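Local coordinates for virulence sensor protein BvgS (Bordetella pertussis, PDB 6ZJ8) that acts as a sensor histidine kinase in the control of Bordetella virulence, its PAS domain probably relaying signals toward the kinase, at residues V28-T33 with C49-L54; P36-D41 with K129-G134; D55-T60 with V105-R110; K67-A72 with E86-R91; T111-Q116 with I136-R141. All blocks are in the same frame, centred on the assembly; numbering follows the deposited sequence.

Contact 1: residues V28-T33 with C49-L54; sequences VLIDGT and CNDAYL
N50 carries the join between the end of helix 17-31 and the start of helix 51-57. Its CG sits in the crowded position between backbone N and carbonyl carbon (chi1 64°), which folds the amide back over its own helix start. N50 OD1 accepts Y53 N at 3.0 Å, approached from above the carbonyl plane, as an N-cap bond. The other branch faces T33: N50 ND2 donates to T33 OG1 at 2.7 Å, nearly straight (169°) and in the amide plane. I37 N and N35 O are second partners of OD1 and ND2. T33 OG1, also in the crowded position, hands its own proton to L29 O at 2.7 Å, so both hydroxyl roles are used. Beside it, I30 O accepts D51 N at 2.8 Å in the carbonyl plane and a water that also donates to T33 O and accepts from A52 N. I30 CG2, anti to its backbone N, lies 3.7 Å from D51 OD1. The D31 and D51 carboxylates cross obliquely, with D31 OD1 only 2.5 Å from D51 OD2. One acid is therefore probably protonated, while D31 OD2 keeps a salt bridge to R27. In PAS folds such an asparagine cap characteristically starts the helix that follows the second strand.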
# COMPACT_ATOMS: atom_id res chain seq x y z
N VAL A 28 13.33 0.28 -9.64
CA VAL A 28 13.34 1.20 -8.51
C VAL A 28 11.95 1.30 -7.89
O VAL A 28 11.81 1.30 -6.66
CB VAL A 28 13.85 2.58 -8.96
CG1 VAL A 28 13.82 3.56 -7.80
CG2 VAL A 28 15.25 2.47 -9.52
N LEU A 29 10.91 1.38 -8.72
CA LEU A 29 9.57 1.59 -8.20
C LEU A 29 9.11 0.43 -7.34
O LEU A 29 8.42 0.62 -6.33
CB LEU A 29 8.59 1.81 -9.36
CG LEU A 29 7.11 1.78 -9.00
CD1 LEU A 29 6.80 2.80 -7.91
CD2 LEU A 29 6.26 2.03 -10.23
N ILE A 30 9.48 -0.79 -7.71
CA ILE A 30 8.98 -1.99 -7.05
C ILE A 30 9.98 -2.53 -6.03
O ILE A 30 9.60 -2.87 -4.91
CB ILE A 30 8.63 -3.07 -8.11
CG1 ILE A 30 7.36 -2.64 -8.86
CG2 ILE A 30 8.46 -4.43 -7.45
CD1 ILE A 30 7.12 -3.40 -10.13
N ASP A 31 11.26 -2.60 -6.39
CA ASP A 31 12.28 -3.12 -5.49
C ASP A 31 12.97 -2.03 -4.68
O ASP A 31 13.81 -2.36 -3.84
CB ASP A 31 13.35 -3.89 -6.28
CG ASP A 31 12.87 -5.25 -6.75
OD1 ASP A 31 11.87 -5.75 -6.21
OD2 ASP A 31 13.52 -5.81 -7.66
N GLY A 32 12.65 -0.76 -4.90
CA GLY A 32 13.43 0.30 -4.30
C GLY A 32 12.66 1.51 -3.82
O GLY A 32 13.18 2.63 -3.87
N THR A 33 11.43 1.31 -3.36
CA THR A 33 10.69 2.38 -2.71
C THR A 33 10.31 1.95 -1.30
O THR A 33 9.85 0.82 -1.10
CB THR A 33 9.43 2.77 -3.50
OG1 THR A 33 8.65 1.61 -3.80
CG2 THR A 33 9.81 3.47 -4.80
N CYS A 49 2.22 -3.46 -7.14
CA CYS A 49 2.50 -3.30 -5.72
C CYS A 49 3.98 -3.51 -5.50
O CYS A 49 4.55 -4.47 -6.02
CB CYS A 49 1.67 -4.27 -4.87
SG CYS A 49 1.56 -5.94 -5.52
N ASN A 50 4.61 -2.60 -4.76
CA ASN A 50 6.04 -2.69 -4.54
C ASN A 50 6.34 -3.69 -3.42
O ASN A 50 5.44 -4.28 -2.82
CB ASN A 50 6.61 -1.30 -4.23
CG ASN A 50 6.07 -0.72 -2.94
OD1 ASN A 50 5.09 -1.21 -2.37
ND2 ASN A 50 6.69 0.36 -2.48
N ASP A 51 7.64 -3.89 -3.15
CA ASP A 51 8.04 -4.87 -2.15
C ASP A 51 7.68 -4.42 -0.74
O ASP A 51 7.49 -5.25 0.15
CB ASP A 51 9.54 -5.13 -2.25
CG ASP A 51 9.92 -5.83 -3.53
OD1 ASP A 51 9.01 -6.28 -4.27
OD2 ASP A 51 11.13 -5.92 -3.81
N ALA A 52 7.60 -3.10 -0.50
CA ALA A 52 7.14 -2.62 0.80
C ALA A 52 5.71 -3.09 1.06
O ALA A 52 5.37 -3.49 2.18
CB ALA A 52 7.23 -1.10 0.86
N TYR A 53 4.87 -3.05 0.03
CA TYR A 53 3.52 -3.60 0.13
C TYR A 53 3.58 -5.10 0.40
O TYR A 53 3.04 -5.59 1.40
CB TYR A 53 2.76 -3.31 -1.17
CG TYR A 53 1.31 -3.71 -1.15
CD1 TYR A 53 0.93 -5.04 -1.22
CD2 TYR A 53 0.31 -2.75 -1.06
CE1 TYR A 53 -0.40 -5.41 -1.20
CE2 TYR A 53 -1.02 -3.11 -1.04
CZ TYR A 53 -1.37 -4.44 -1.11
OH TYR A 53 -2.70 -4.79 -1.09
N LEU A 54 4.25 -5.85 -0.49
CA LEU A 54 4.22 -7.31 -0.41
C LEU A 54 4.85 -7.81 0.88
O LEU A 54 4.35 -8.76 1.50
CB LEU A 54 4.94 -7.90 -1.62
CG LEU A 54 4.34 -7.53 -2.98
CD1 LEU A 54 5.22 -8.02 -4.11
CD2 LEU A 54 2.93 -8.12 -3.09
O HOH W 1 9.46 -1.52 -2.23

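Contact 2: residues P36-D41 with K129-G134; sequences PIYVRD and KGIIGG
G133 O is held by two groups of the facing strand: Y38 N donates to it at 2.7 Å, from above the carbonyl plane, and I37 CA brings a CA-H contact at 3.2 Å. The return bond, G133 N to Y38 O, is longer at 3.0 Å. Two residues along, past the non-hydrogen-bonded pair V39-I132, R40 and I131 form a second antiparallel hydrogen-bonded pair, both bonds running nearly along the C=O axes and R40 O meeting I131 N at 2.7 Å. Y38 CG takes the crowded position between N and carbonyl carbon (chi1 57°), so the ring folds across the neighbouring strand, its face on the backbone of G133. G133 CA makes a CH-pi contact 3.9 Å from the ring centroid, and with no side chain there the ring can lie directly on the peptide. I131 CD1 comes to the ring's edge, 4.0 Å from Y38 CE1, and also borders the edge of the R40 guanidinium, whose chain runs alongside that of I131. On the other face, I37, V39 and I132 point the same way; I37 CD1 touches I132 CG2 at 4.0 Å. In the five-stranded antiparallel PAS sheet these two strands are central neighbours, flanked by strands 46-49 and 110-122, while A52, Y53 and T56 of helix 51-57 pack on P36.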
# COMPACT_ATOMS: atom_id res chain seq x y z
N PRO A 36 4.88 1.38 1.23
CA PRO A 36 3.97 0.59 0.38
C PRO A 36 3.21 1.46 -0.60
O PRO A 36 2.69 2.52 -0.25
CB PRO A 36 3.03 -0.07 1.40
CG PRO A 36 3.85 -0.19 2.63
CD PRO A 36 4.72 1.04 2.66
N ILE A 37 3.16 1.00 -1.85
CA ILE A 37 2.37 1.65 -2.88
C ILE A 37 1.80 0.58 -3.80
O ILE A 37 2.46 -0.44 -4.06
CB ILE A 37 3.19 2.68 -3.68
CG1 ILE A 37 2.29 3.41 -4.68
CG2 ILE A 37 4.33 2.01 -4.42
CD1 ILE A 37 2.98 4.52 -5.43
N TYR A 38 0.58 0.80 -4.28
CA TYR A 38 -0.10 -0.14 -5.15
C TYR A 38 -0.89 0.64 -6.20
O TYR A 38 -1.06 1.86 -6.10
CB TYR A 38 -1.05 -1.05 -4.36
CG TYR A 38 -2.08 -0.28 -3.57
CD1 TYR A 38 -3.29 0.10 -4.14
CD2 TYR A 38 -1.84 0.08 -2.25
CE1 TYR A 38 -4.23 0.81 -3.42
CE2 TYR A 38 -2.78 0.79 -1.52
CZ TYR A 38 -3.97 1.15 -2.11
OH TYR A 38 -4.90 1.86 -1.38
N VAL A 39 -1.37 -0.09 -7.20
CA VAL A 39 -2.27 0.45 -8.21
C VAL A 39 -3.40 -0.55 -8.40
O VAL A 39 -3.15 -1.73 -8.68
CB VAL A 39 -1.56 0.73 -9.54
CG1 VAL A 39 -2.55 1.22 -10.58
CG2 VAL A 39 -0.45 1.74 -9.34
N ARG A 40 -4.64 -0.08 -8.26
CA ARG A 40 -5.83 -0.91 -8.37
C ARG A 40 -6.75 -0.32 -9.43
O ARG A 40 -7.04 0.88 -9.41
CB ARG A 40 -6.54 -1.01 -7.02
CG ARG A 40 -7.87 -1.72 -7.06
CD ARG A 40 -8.27 -2.26 -5.69
NE ARG A 40 -8.18 -1.25 -4.64
CZ ARG A 40 -8.70 -1.39 -3.43
NH1 ARG A 40 -9.36 -2.50 -3.11
NH2 ARG A 40 -8.57 -0.43 -2.53
N ASP A 41 -7.21 -1.17 -10.36
CA ASP A 41 -8.04 -0.70 -11.45
C ASP A 41 -9.46 -0.43 -10.96
O ASP A 41 -9.77 -0.55 -9.77
CB ASP A 41 -8.03 -1.70 -12.60
CG ASP A 41 -8.76 -3.00 -12.27
OD1 ASP A 41 -9.26 -3.14 -11.14
OD2 ASP A 41 -8.83 -3.87 -13.16
N LYS A 129 -9.99 5.16 -14.59
CA LYS A 129 -9.57 3.79 -14.82
C LYS A 129 -9.08 3.07 -13.58
O LYS A 129 -9.09 1.83 -13.56
CB LYS A 129 -8.46 3.75 -15.88
CG LYS A 129 -8.87 4.28 -17.25
CD LYS A 129 -9.96 3.43 -17.88
CE LYS A 129 -10.44 4.02 -19.19
NZ LYS A 129 -11.63 3.31 -19.73
N GLY A 130 -8.65 3.78 -12.54
CA GLY A 130 -8.21 3.11 -11.33
C GLY A 130 -7.78 4.12 -10.29
O GLY A 130 -8.05 5.31 -10.40
N ILE A 131 -7.10 3.60 -9.26
CA ILE A 131 -6.57 4.42 -8.18
C ILE A 131 -5.13 4.00 -7.92
O ILE A 131 -4.78 2.82 -8.01
CB ILE A 131 -7.40 4.29 -6.89
CG1 ILE A 131 -7.50 2.83 -6.45
CG2 ILE A 131 -8.79 4.88 -7.10
CD1 ILE A 131 -7.40 2.66 -4.95
N ILE A 132 -4.29 4.98 -7.61
CA ILE A 132 -2.97 4.75 -7.05
C ILE A 132 -3.08 4.99 -5.55
O ILE A 132 -3.72 5.96 -5.12
CB ILE A 132 -1.91 5.67 -7.69
CG1 ILE A 132 -1.92 5.52 -9.21
CG2 ILE A 132 -0.53 5.34 -7.14
CD1 ILE A 132 -1.73 6.83 -9.95
N GLY A 133 -2.47 4.12 -4.75
CA GLY A 133 -2.62 4.25 -3.31
C GLY A 133 -1.47 3.61 -2.56
O GLY A 133 -0.55 3.03 -3.14
N GLY A 134 -1.55 3.73 -1.24
CA GLY A 134 -0.54 3.17 -0.37
C GLY A 134 -0.73 3.71 1.04
O GLY A 134 -1.77 4.27 1.37

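Contact 3: residues D55-T60 with V105-R110; sequences DTFGVT and VTLHGR
Helix 51-57 closes in a Schellman motif with G58, at positive phi, as the C-prime residue, and it faces the type I' turn L107-R110 that joins strands 99-107 and 110-122; no hydrogen bond links the two segments. L107 makes most of the contact through a single methyl. Its CG is anti to the backbone N (chi1 175°), extending the side chain toward the helix end, where L107 CD2 lies 3.4 Å from T56 O and 3.7 Å from T56 CG2. L107 CD2 also meets the F57 ring obliquely, 4.1 Å from F57 CD1, and the two side chains cross at about a right angle. T56 CG2, anti to its own backbone N, sits over the centre of one F57 face, so threonine methyl, leucine methyl and phenyl ring form one apolar patch. T56 OG1 turns back to A52 O within its helix. H108 brings its imidazole past the carbonyl, with H108 CE1 3.2 Å from T56 O and the ring edge toward F57 CA. L107 CG packs over the centre of one H108 imidazole face, 3.6 Å above its plane. F57 continues inward to a roughly perpendicular meeting with F87 of helix 79-87. T56 and F57 also touch W135 of strand 128-137, and L107 reaches E83, so the hairpin end lies beside both short helices.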
# COMPACT_ATOMS: atom_id res chain seq x y z
N ASP A 55 5.96 -7.20 1.31
CA ASP A 55 6.68 -7.71 2.48
C ASP A 55 5.96 -7.39 3.78
O ASP A 55 6.21 -8.07 4.79
CB ASP A 55 8.10 -7.14 2.51
CG ASP A 55 9.01 -7.78 1.47
OD1 ASP A 55 8.55 -8.69 0.74
OD2 ASP A 55 10.19 -7.39 1.39
N THR A 56 5.09 -6.39 3.80
CA THR A 56 4.25 -6.17 4.97
C THR A 56 3.52 -7.46 5.35
O THR A 56 3.34 -7.76 6.54
CB THR A 56 3.24 -5.06 4.70
OG1 THR A 56 3.93 -3.81 4.55
CG2 THR A 56 2.23 -4.95 5.85
N PHE A 57 3.10 -8.23 4.35
CA PHE A 57 2.32 -9.44 4.55
C PHE A 57 3.12 -10.71 4.31
O PHE A 57 2.59 -11.81 4.52
CB PHE A 57 1.09 -9.41 3.64
CG PHE A 57 0.35 -8.11 3.66
CD1 PHE A 57 -0.61 -7.86 4.63
CD2 PHE A 57 0.62 -7.12 2.73
CE1 PHE A 57 -1.29 -6.65 4.66
CE2 PHE A 57 -0.05 -5.92 2.75
CZ PHE A 57 -1.00 -5.68 3.72
N GLY A 58 4.37 -10.60 3.87
CA GLY A 58 5.18 -11.77 3.65
C GLY A 58 4.76 -12.61 2.46
O GLY A 58 4.95 -13.83 2.48
N VAL A 59 4.19 -11.99 1.43
CA VAL A 59 3.77 -12.72 0.23
C VAL A 59 4.54 -12.22 -0.98
O VAL A 59 5.33 -11.28 -0.89
CB VAL A 59 2.25 -12.58 -0.01
CG1 VAL A 59 1.47 -13.08 1.20
CG2 VAL A 59 1.88 -11.14 -0.34
N THR A 60 4.33 -12.87 -2.12
CA THR A 60 4.95 -12.51 -3.38
C THR A 60 3.92 -11.87 -4.30
O THR A 60 2.72 -11.84 -4.01
CB THR A 60 5.56 -13.74 -4.06
OG1 THR A 60 4.54 -14.71 -4.31
CG2 THR A 60 6.64 -14.36 -3.19
N VAL A 105 -3.70 -0.30 12.66
CA VAL A 105 -3.90 -1.61 12.06
C VAL A 105 -3.06 -2.62 12.81
O VAL A 105 -1.91 -2.35 13.16
CB VAL A 105 -3.54 -1.62 10.56
CG1 VAL A 105 -3.62 -3.03 10.00
CG2 VAL A 105 -4.46 -0.70 9.79
N THR A 106 -3.64 -3.79 13.06
CA THR A 106 -2.99 -4.85 13.83
C THR A 106 -2.65 -6.00 12.90
O THR A 106 -3.52 -6.50 12.18
CB THR A 106 -3.90 -5.32 14.97
OG1 THR A 106 -4.23 -4.21 15.81
CG2 THR A 106 -3.20 -6.39 15.80
N LEU A 107 -1.39 -6.42 12.93
CA LEU A 107 -0.89 -7.45 12.02
C LEU A 107 0.35 -8.07 12.65
O LEU A 107 1.25 -7.36 13.08
CB LEU A 107 -0.55 -6.84 10.65
CG LEU A 107 0.10 -7.78 9.63
CD1 LEU A 107 -0.89 -8.82 9.15
CD2 LEU A 107 0.66 -6.98 8.46
N HIS A 108 0.38 -9.40 12.69
CA HIS A 108 1.53 -10.13 13.23
C HIS A 108 1.77 -9.76 14.69
O HIS A 108 2.91 -9.64 15.14
CB HIS A 108 2.78 -9.87 12.39
CG HIS A 108 2.63 -10.20 10.94
ND1 HIS A 108 3.34 -9.56 9.95
CD2 HIS A 108 1.84 -11.11 10.31
CE1 HIS A 108 3.00 -10.05 8.78
NE2 HIS A 108 2.09 -11.00 8.97
N GLY A 109 0.68 -9.57 15.44
CA GLY A 109 0.77 -9.21 16.83
C GLY A 109 1.22 -7.79 17.12
O GLY A 109 1.36 -7.43 18.29
N ARG A 110 1.43 -6.98 16.09
CA ARG A 110 1.91 -5.61 16.24
C ARG A 110 0.88 -4.64 15.68
O ARG A 110 0.38 -4.85 14.57
CB ARG A 110 3.27 -5.42 15.54
CG ARG A 110 4.47 -5.52 16.47
CD ARG A 110 5.81 -5.49 15.74
NE ARG A 110 5.81 -4.62 14.57
CZ ARG A 110 5.89 -5.04 13.31
NH1 ARG A 110 5.98 -6.34 13.02
NH2 ARG A 110 5.87 -4.16 12.32

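Contact 4: residues K67-A72 with E86-R91; sequences KTIPEA and EFLLTR
E71 leaves the backbone with CB directed at the opposite segment and CG anti to the carbonyl carbon (chi1 -61°). A bend at chi2 (-68°) turns the carboxylate across the backbone of T90 and R91. Contact begins with E71 CD, 3.7 Å from T90 CG2. OE1 presses closer to the same methyl, E71 OE1 to T90 CG2 being 3.4 Å, and takes its strongest bond from H85 NE2 in helix 79-87. E71 OE2 accepts R91 N at 3.0 Å, a weak bond because the N-H is well off line (132°), and rests 3.6 Å from R91 CB. R91 is poorly ordered; R91 NE lies 5.2 Å from E71 OE2, too far for a salt bridge. Deeper in, I69 and L88 cross at about a right angle. L88 CD1 comes up against I69 CG1 at 3.5 Å, with I69 CB and CG2 close behind. The segment 67-72 belongs to the connection between helices 51-57 and 79-87, and I69 also packs on M84 and H85 of the latter. From the end of that helix, L88 lies on Y38 and R40 of strand 37-41, and L89 turns the other way onto strands 99-107 and 110-122.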
# COMPACT_ATOMS: atom_id res chain seq x y z
N LYS A 67 -5.61 -9.94 -8.82
CA LYS A 67 -6.56 -10.42 -7.83
C LYS A 67 -7.07 -9.25 -7.00
O LYS A 67 -6.50 -8.17 -7.00
CB LYS A 67 -5.92 -11.50 -6.96
CG LYS A 67 -5.54 -12.73 -7.77
CD LYS A 67 -4.42 -13.54 -7.13
CE LYS A 67 -4.06 -14.72 -8.02
NZ LYS A 67 -2.97 -15.55 -7.45
N THR A 68 -8.18 -9.49 -6.30
CA THR A 68 -8.95 -8.42 -5.68
C THR A 68 -8.93 -8.54 -4.16
O THR A 68 -8.64 -9.59 -3.59
CB THR A 68 -10.40 -8.42 -6.17
OG1 THR A 68 -11.03 -9.66 -5.81
CG2 THR A 68 -10.46 -8.26 -7.67
N ILE A 69 -9.26 -7.42 -3.51
CA ILE A 69 -9.47 -7.36 -2.07
C ILE A 69 -10.93 -6.99 -1.84
O ILE A 69 -11.25 -5.80 -1.72
CB ILE A 69 -8.54 -6.34 -1.39
CG1 ILE A 69 -7.12 -6.40 -1.97
CG2 ILE A 69 -8.52 -6.58 0.12
CD1 ILE A 69 -6.34 -7.62 -1.58
N PRO A 70 -11.85 -7.96 -1.79
CA PRO A 70 -13.27 -7.61 -1.72
C PRO A 70 -13.62 -6.81 -0.48
O PRO A 70 -12.97 -6.92 0.57
CB PRO A 70 -13.97 -8.98 -1.72
CG PRO A 70 -12.97 -9.93 -2.30
CD PRO A 70 -11.64 -9.42 -1.86
N GLU A 71 -14.66 -5.98 -0.61
CA GLU A 71 -15.14 -5.21 0.54
C GLU A 71 -15.90 -6.10 1.51
O GLU A 71 -15.75 -5.96 2.73
CB GLU A 71 -16.04 -4.07 0.06
CG GLU A 71 -15.34 -3.06 -0.85
CD GLU A 71 -14.28 -2.25 -0.13
OE1 GLU A 71 -14.28 -2.24 1.12
OE2 GLU A 71 -13.44 -1.63 -0.81
N ALA A 72 -16.71 -7.02 1.00
CA ALA A 72 -17.46 -7.93 1.85
C ALA A 72 -16.57 -9.08 2.32
O ALA A 72 -15.56 -9.42 1.70
CB ALA A 72 -18.67 -8.49 1.10
N GLU A 86 -7.54 -4.07 5.76
CA GLU A 86 -7.34 -3.07 6.81
C GLU A 86 -6.43 -1.94 6.34
O GLU A 86 -6.68 -0.77 6.64
CB GLU A 86 -6.77 -3.75 8.06
CG GLU A 86 -7.75 -4.71 8.73
CD GLU A 86 -7.09 -5.60 9.77
OE1 GLU A 86 -7.69 -6.64 10.12
OE2 GLU A 86 -5.98 -5.27 10.24
N PHE A 87 -5.38 -2.27 5.59
CA PHE A 87 -4.45 -1.24 5.13
C PHE A 87 -5.00 -0.42 3.98
O PHE A 87 -4.60 0.73 3.80
CB PHE A 87 -3.12 -1.88 4.71
CG PHE A 87 -2.30 -2.38 5.85
CD1 PHE A 87 -2.46 -3.67 6.33
CD2 PHE A 87 -1.36 -1.56 6.45
CE1 PHE A 87 -1.70 -4.13 7.38
CE2 PHE A 87 -0.59 -2.02 7.51
CZ PHE A 87 -0.76 -3.30 7.97
N LEU A 88 -5.91 -0.99 3.19
CA LEU A 88 -6.47 -0.28 2.05
C LEU A 88 -7.65 0.58 2.49
O LEU A 88 -8.10 0.53 3.64
CB LEU A 88 -6.92 -1.28 0.98
CG LEU A 88 -5.83 -2.22 0.48
CD1 LEU A 88 -6.44 -3.35 -0.33
CD2 LEU A 88 -4.80 -1.48 -0.35
N LEU A 89 -8.15 1.38 1.56
CA LEU A 89 -9.31 2.23 1.78
C LEU A 89 -10.50 1.67 1.02
O LEU A 89 -10.35 1.02 -0.02
CB LEU A 89 -9.03 3.67 1.34
CG LEU A 89 -7.95 4.41 2.12
CD1 LEU A 89 -7.84 5.85 1.64
CD2 LEU A 89 -8.24 4.37 3.61
N THR A 90 -11.69 1.93 1.56
CA THR A 90 -12.92 1.44 0.94
C THR A 90 -13.10 2.04 -0.45
O THR A 90 -12.59 3.12 -0.76
CB THR A 90 -14.12 1.77 1.82
OG1 THR A 90 -13.83 1.42 3.18
CG2 THR A 90 -15.35 0.99 1.37
N ARG A 91 -13.83 1.32 -1.30
CA ARG A 91 -14.05 1.72 -2.69
C ARG A 91 -15.27 2.63 -2.73
O ARG A 91 -16.41 2.18 -2.64
CB ARG A 91 -14.23 0.48 -3.57
CG ARG A 91 -14.18 0.76 -5.06
CD ARG A 91 -14.14 -0.54 -5.87
NE ARG A 91 -15.32 -1.37 -5.67
CZ ARG A 91 -16.48 -1.21 -6.31
NH1 ARG A 91 -16.62 -0.23 -7.20
NH2 ARG A 91 -17.49 -2.02 -6.05

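Contact 5: residues T111-Q116 with I136-R141; sequences TRHVYQ and IDITER
H113 and I138 lie side by side and point the same way, with I138 CG1 over one face of the imidazole and I138 CG2 3.9 Å from H113 ND1. H113 has CG anti to its backbone N (chi1 -178°), and its NE2 goes on to D102 OD2 of strand 99-107. Further along, I138 CD1 meets Y115 CB at 4.0 Å. T139 turns OG1 squarely at the strand, accepting H113 N at 2.8 Å and nearly straight (170°), while H113 O is gripped by I138 N at 2.7 Å and weakly by T139 N. The D137-I138-T139 sequence is the DIT motif that commonly ends a PAS domain and begins the helix leading onward. D137 is the N-cap: its OD1 receives E140 N from above the carboxylate plane. On the strand side, R112 and D137 cross obliquely, their planes 31° apart, and water 2 bridges them, 2.7 Å from R112 NH1 and 2.9 Å from D137 OD2. R112 NH2 and NE are bound to L107 O and R110 O. Y115 and I136 form the last hydrogen-bonded antiparallel pair, Y115 N to I136 O being 2.9 Å. R141 folds back to lay its guanidinium face over I136 CG2.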
# COMPACT_ATOMS: atom_id res chain seq x y z
N THR A 111 0.57 -3.59 16.43
CA THR A 111 -0.38 -2.57 16.01
C THR A 111 0.39 -1.36 15.50
O THR A 111 1.24 -0.81 16.21
CB THR A 111 -1.30 -2.17 17.17
OG1 THR A 111 -1.98 -3.32 17.67
CG2 THR A 111 -2.33 -1.15 16.69
N ARG A 112 0.08 -0.94 14.27
CA ARG A 112 0.77 0.17 13.62
C ARG A 112 -0.22 1.28 13.31
O ARG A 112 -1.32 1.03 12.82
CB ARG A 112 1.45 -0.28 12.32
CG ARG A 112 2.12 -1.63 12.37
CD ARG A 112 1.26 -2.68 11.69
NE ARG A 112 1.74 -4.03 11.95
CZ ARG A 112 2.69 -4.64 11.25
NH1 ARG A 112 3.28 -4.03 10.23
NH2 ARG A 112 3.06 -5.87 11.58
N HIS A 113 0.19 2.51 13.59
CA HIS A 113 -0.52 3.70 13.13
C HIS A 113 -0.06 4.01 11.71
O HIS A 113 1.13 4.21 11.47
CB HIS A 113 -0.24 4.87 14.06
CG HIS A 113 -0.97 6.12 13.70
ND1 HIS A 113 -0.50 7.38 14.03
CD2 HIS A 113 -2.14 6.32 13.04
CE1 HIS A 113 -1.34 8.29 13.59
NE2 HIS A 113 -2.35 7.68 12.98
N VAL A 114 -1.00 4.03 10.76
CA VAL A 114 -0.67 4.17 9.35
C VAL A 114 -1.43 5.36 8.77
O VAL A 114 -2.55 5.67 9.16
CB VAL A 114 -1.00 2.89 8.55
CG1 VAL A 114 -0.15 1.73 9.04
CG2 VAL A 114 -2.48 2.55 8.64
N TYR A 115 -0.78 6.02 7.81
CA TYR A 115 -1.35 7.13 7.06
C TYR A 115 -1.66 6.62 5.66
O TYR A 115 -0.74 6.32 4.89
CB TYR A 115 -0.39 8.31 7.03
CG TYR A 115 -0.97 9.57 6.43
CD1 TYR A 115 -1.92 10.32 7.10
CD2 TYR A 115 -0.54 10.02 5.18
CE1 TYR A 115 -2.45 11.47 6.56
CE2 TYR A 115 -1.07 11.18 4.63
CZ TYR A 115 -2.02 11.90 5.32
OH TYR A 115 -2.55 13.05 4.78
N GLN A 116 -2.94 6.51 5.33
CA GLN A 116 -3.41 5.90 4.09
C GLN A 116 -3.82 6.97 3.08
O GLN A 116 -4.31 8.03 3.45
CB GLN A 116 -4.59 4.97 4.37
CG GLN A 116 -4.32 3.92 5.43
CD GLN A 116 -5.60 3.35 6.02
OE1 GLN A 116 -6.43 4.09 6.54
NE2 GLN A 116 -5.77 2.04 5.93
N ILE A 136 1.78 4.96 4.83
CA ILE A 136 3.04 5.22 5.52
C ILE A 136 2.89 4.73 6.95
O ILE A 136 1.93 5.09 7.64
CB ILE A 136 3.40 6.71 5.50
CG1 ILE A 136 3.40 7.26 4.07
CG2 ILE A 136 4.77 6.94 6.16
CD1 ILE A 136 3.61 8.75 4.00
N ASP A 137 3.83 3.90 7.40
CA ASP A 137 3.83 3.40 8.77
C ASP A 137 4.35 4.51 9.68
O ASP A 137 5.55 4.76 9.75
CB ASP A 137 4.66 2.13 8.87
CG ASP A 137 4.50 1.43 10.21
OD1 ASP A 137 4.17 2.11 11.21
OD2 ASP A 137 4.71 0.21 10.27
N ILE A 138 3.43 5.17 10.39
CA ILE A 138 3.82 6.27 11.26
C ILE A 138 4.53 5.74 12.50
O ILE A 138 5.51 6.33 12.97
CB ILE A 138 2.58 7.11 11.64
CG1 ILE A 138 1.86 7.61 10.39
CG2 ILE A 138 2.98 8.28 12.54
CD1 ILE A 138 2.71 8.51 9.50
N THR A 139 4.04 4.62 13.05
CA THR A 139 4.66 4.04 14.23
C THR A 139 6.13 3.72 13.99
O THR A 139 6.96 3.84 14.90
CB THR A 139 3.91 2.78 14.64
OG1 THR A 139 2.56 3.12 14.98
CG2 THR A 139 4.58 2.11 15.83
N GLU A 140 6.47 3.31 12.76
CA GLU A 140 7.86 3.01 12.44
C GLU A 140 8.73 4.25 12.62
O GLU A 140 9.87 4.15 13.09
CB GLU A 140 7.97 2.48 11.01
CG GLU A 140 9.35 1.96 10.63
CD GLU A 140 9.69 0.68 11.34
OE1 GLU A 140 8.75 0.00 11.81
OE2 GLU A 140 10.89 0.34 11.42
N ARG A 141 8.22 5.42 12.25
CA ARG A 141 8.97 6.66 12.46
C ARG A 141 9.07 7.00 13.94
O ARG A 141 10.13 7.39 14.43
CB ARG A 141 8.31 7.81 11.71
CG ARG A 141 8.65 7.88 10.23
CD ARG A 141 7.98 6.78 9.44
NE ARG A 141 8.25 6.91 8.01
CZ ARG A 141 8.06 5.95 7.12
NH1 ARG A 141 7.59 4.76 7.51
NH2 ARG A 141 8.33 6.16 5.85
O HOH W 2 2.90 -1.69 8.93

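All five contacts lie in one PAS fold, their centres about 11 to 19 Å apart. Contacts 2 and 5 share strand 128-137 of the antiparallel sheet, and contact 3 reaches the same sheet at the neighbouring hairpin. Contacts 1 and 3 share helix 51-57, one at each end. Along the chain, contacts 3 and 4 fall within the span bridged by contact 2, while contacts 1 and 5 each cross it. Contact 1 touches contact 2 where A52 packs on P36, and V105 packing on F87 joins contacts 3 and 4. Contact 1 involves the incoming helix and contact 5 the outgoing one, consistent with a domain that couples two signalling helices through its sheet.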